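Local coordinates for phosphonopyruvate hydrolase (Variovorax sp., PDB 2HJP) that hydrolyses the carbon–phosphorus bond of phosphonopyruvate to give pyruvate and phosphate, using a divalent metal ion such as magnesium, cobalt or manganese, at the interface of chains A and B. Sequence-based numbering; all coordinates share one arbitrary frame. Chains: chain A/B, Phosphonopyruvate hydrolase.

The centres of contact 1 and contact 2 lie about 27 Å apart on one two-fold symmetric interface, and they share no residue. The C-terminal region links them. In contact 1, helices 25-34 and 269-275 of chain A, with A:Pro267, meet helix 237-256 of chain B; in contact 2, the residues that follow helix 269-275 in chain B, as far as helix 278-288, meet the loop of chain A that carries A:Asp54. Because each contact recurs with the chains exchanged, each subunit reaches to its partner's active-site loop, in keeping with the homodimer and homotetramer this protein forms.

Contact 1: the interface of chains A and B. Residues chain A 26, 30, 267, 271, 275; chain B 243-244, 246-247.
B:Arg247 NH1, a terminal nitrogen of the guanidinium, donates a hydrogen bond to the carboxylate oxygen OE2 of A:Glu271 at 2.7 Å, and the pair is also a salt bridge. The bond is fairly straight (166° at the hydrogen) and meets OE2 nearly along its C-O axis. The carboxylate lies at the guanidinium edge, their planes only 21° apart, although the two side chains cross at about a right angle. Arginine suits this place because its chain is long, with a bend at chi3 (50°) that carries the charged head from helix 237-256 toward helix 269-275 while its methylenes stay beside A:Leu30, whose CD2 is 4.1 Å from B:Arg247 CG. An alanine here would probably leave the A:Glu271 carboxylate without its charged mate and open a gap beside A:Leu30.

Next to the salt bridge, the A:Pro267 ring puts CG 3.2 Å from B:Gly244 CA, a tight fit that suits a residue with no side chain. The same ring carbon is 3.5 Å from B:Arg247 NH2, and so borders the guanidinium too. One face of that guanidinium has B:Val243 CG1 above it, toward the rim.

B:Val243 divides its two branches between partners. CG1 meets A:Leu275 CD1 tip to tip at 3.9 Å, whereas CG2 presses on A:Leu26 CD2 at 3.4 Å, closer than usual for methyl groups. This compact, forked side chain can thus fill the space between two leucines from different helices. Farther along helix 237-256, B:Val246 CG1 touches A:Leu30 CD1 at 3.9 Å.

Contact 2: the interface of chains A and B. Residues chain A 53-55, 57; chain B 276-277, 281.
Apolar packing joins A:Pro53 to B:Met281 where the C-terminal segment of one subunit packs against the active-site loop of the other, in this PEP mutase/isocitrate lyase superfamily dimer. The ring and the thioether meet tip to tip: A:Pro53 CB lies 3.4 Å from B:Met281 SD and 3.5 Å from its methyl CE. B:Met281 reaches out from helix 278-288 with CG anti to the backbone N (chi1 -177°), then turns at chi3 (57°), which lays the terminal methyl beside the ring. Its unbranched, pliable chain and large sulfur suit a surface made of several small groups, for SD also touches A:Ala55 CB at 3.8 Å. On the same loop A:Ile57 gives only a marginal contact, its CD1 4.1 Å from SD as the two side chains run past each other in opposite directions.

A carbon-to-carbonyl contact borders this packing: A:Pro53 CD sits 3.3 Å from the backbone O of B:Gln276. The rigid ring offers carbons there, and proline has no backbone N-H.

Polar contact goes through water. Water 1 is hydrogen-bonded to the backbone N of A:Asp54 at 3.0 Å, almost straight at 170°, and lies a short 2.5 Å from B:Gln276 OE1, the side-chain amide oxygen. A:Asp54 is the probable nucleophile, and the water ties its backbone to the partner subunit. Glutamine is long enough to bring an amide here, from the loop it shares with B:Gly277, whose positive phi comes easily to a residue without CB.

Contact 1: the interface of chains A and B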
# COMPACT_ATOMS: atom_id res chain seq x y z
N LEU A 26 -17.14 0.50 -6.24
CA LEU A 26 -18.59 0.55 -6.15
C LEU A 26 -19.15 1.42 -7.31
O LEU A 26 -20.08 1.04 -8.00
CB LEU A 26 -19.07 1.06 -4.75
CG LEU A 26 -20.59 1.26 -4.52
CD1 LEU A 26 -21.31 -0.04 -4.69
CD2 LEU A 26 -20.91 1.83 -3.14
N LEU A 30 -21.53 0.51 -10.49
CA LEU A 30 -22.78 1.13 -10.91
C LEU A 30 -22.72 1.52 -12.38
O LEU A 30 -23.74 1.42 -13.07
CB LEU A 30 -23.11 2.33 -10.04
CG LEU A 30 -23.43 1.93 -8.58
CD1 LEU A 30 -23.36 3.16 -7.67
CD2 LEU A 30 -24.82 1.26 -8.50
N PRO A 267 -30.90 5.29 -0.55
CA PRO A 267 -31.00 3.89 -0.97
C PRO A 267 -30.93 3.18 0.44
O PRO A 267 -30.30 3.70 1.40
CB PRO A 267 -29.69 3.66 -1.75
CG PRO A 267 -29.50 5.00 -2.46
CD PRO A 267 -29.89 6.04 -1.34
N GLU A 271 -29.86 -2.41 0.15
CA GLU A 271 -29.43 -2.20 -1.21
C GLU A 271 -27.89 -2.11 -1.32
O GLU A 271 -27.26 -2.60 -2.29
CB GLU A 271 -30.05 -0.91 -1.73
CG GLU A 271 -31.46 -1.05 -2.20
CD GLU A 271 -31.92 0.30 -2.71
OE1 GLU A 271 -32.50 1.08 -1.95
OE2 GLU A 271 -31.63 0.56 -3.90
N LEU A 275 -25.13 -4.65 -3.29
CA LEU A 275 -24.11 -4.13 -4.18
C LEU A 275 -22.73 -4.63 -3.74
O LEU A 275 -21.80 -4.70 -4.54
CB LEU A 275 -24.13 -2.60 -4.18
CG LEU A 275 -25.18 -1.99 -5.15
CD1 LEU A 275 -25.34 -0.52 -4.86
CD2 LEU A 275 -24.74 -2.23 -6.61
N VAL B 243 -24.42 6.46 -3.44
CA VAL B 243 -24.98 5.45 -4.31
C VAL B 243 -26.26 5.95 -4.95
O VAL B 243 -26.44 5.83 -6.17
CB VAL B 243 -25.25 4.09 -3.56
CG1 VAL B 243 -26.21 3.21 -4.35
CG2 VAL B 243 -23.96 3.33 -3.36
N GLY B 244 -27.10 6.59 -4.14
CA GLY B 244 -28.37 7.07 -4.66
C GLY B 244 -28.16 8.04 -5.78
O GLY B 244 -28.80 7.90 -6.83
N VAL B 246 -25.26 8.63 -7.63
CA VAL B 246 -24.45 8.15 -8.77
C VAL B 246 -25.27 7.27 -9.69
O VAL B 246 -25.22 7.38 -10.94
CB VAL B 246 -23.26 7.33 -8.29
CG1 VAL B 246 -22.64 6.52 -9.47
CG2 VAL B 246 -22.23 8.33 -7.65
N ARG B 247 -26.05 6.41 -9.05
CA ARG B 247 -26.92 5.54 -9.78
C ARG B 247 -27.93 6.35 -10.64
O ARG B 247 -28.25 5.96 -11.79
CB ARG B 247 -27.67 4.72 -8.73
CG ARG B 247 -28.16 3.48 -9.19
CD ARG B 247 -28.67 2.71 -7.95
NE ARG B 247 -29.58 3.50 -7.11
CZ ARG B 247 -30.22 2.97 -6.05
NH1 ARG B 247 -30.03 1.67 -5.74
NH2 ARG B 247 -31.05 3.71 -5.33

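Contact 2: the interface of chains A and B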
# COMPACT_ATOMS: atom_id res chain seq x y z
N PRO A 53 -5.16 18.29 -5.33
CA PRO A 53 -5.27 18.70 -6.73
C PRO A 53 -4.82 17.62 -7.70
O PRO A 53 -4.03 16.76 -7.33
CB PRO A 53 -4.37 19.95 -6.84
CG PRO A 53 -4.32 20.50 -5.41
CD PRO A 53 -4.28 19.20 -4.58
N ASP A 54 -5.37 17.69 -8.91
CA ASP A 54 -5.02 16.78 -10.01
C ASP A 54 -3.74 17.40 -10.66
O ASP A 54 -3.82 17.93 -11.76
CB ASP A 54 -6.20 16.72 -11.01
CG ASP A 54 -5.96 15.76 -12.18
OD1 ASP A 54 -6.58 15.96 -13.26
OD2 ASP A 54 -5.15 14.82 -12.00
N ALA A 55 -2.60 17.36 -9.96
CA ALA A 55 -1.37 17.96 -10.45
C ALA A 55 -0.24 17.03 -10.05
O ALA A 55 0.77 17.46 -9.47
CB ALA A 55 -1.17 19.34 -9.78
N ILE A 57 -0.01 15.01 -7.67
CA ILE A 57 0.30 15.00 -6.25
C ILE A 57 -0.01 13.66 -5.69
O ILE A 57 0.71 13.15 -4.88
CB ILE A 57 -0.49 16.10 -5.53
CG1 ILE A 57 0.12 17.44 -5.91
CG2 ILE A 57 -0.46 15.83 -3.99
CD1 ILE A 57 -0.70 18.66 -5.48
N GLN B 276 -10.65 20.38 -3.64
CA GLN B 276 -9.35 19.74 -3.71
C GLN B 276 -8.20 20.57 -3.12
O GLN B 276 -7.08 20.11 -3.06
CB GLN B 276 -9.03 19.43 -5.18
CG GLN B 276 -9.70 18.16 -5.74
CD GLN B 276 -9.45 18.09 -7.27
OE1 GLN B 276 -9.77 19.05 -8.01
NE2 GLN B 276 -8.86 16.99 -7.73
N GLY B 277 -8.47 21.80 -2.69
CA GLY B 277 -7.42 22.62 -2.11
C GLY B 277 -6.65 23.40 -3.17
O GLY B 277 -5.47 23.77 -2.96
N MET B 281 -2.80 25.20 -3.13
CA MET B 281 -1.83 24.84 -4.11
C MET B 281 -1.37 26.05 -4.93
O MET B 281 -0.19 26.15 -5.26
CB MET B 281 -2.35 23.72 -5.05
CG MET B 281 -1.28 23.27 -6.07
SD MET B 281 -1.78 22.11 -7.32
CE MET B 281 -3.17 23.01 -8.09
O HOH W 1 -7.66 19.63 -9.24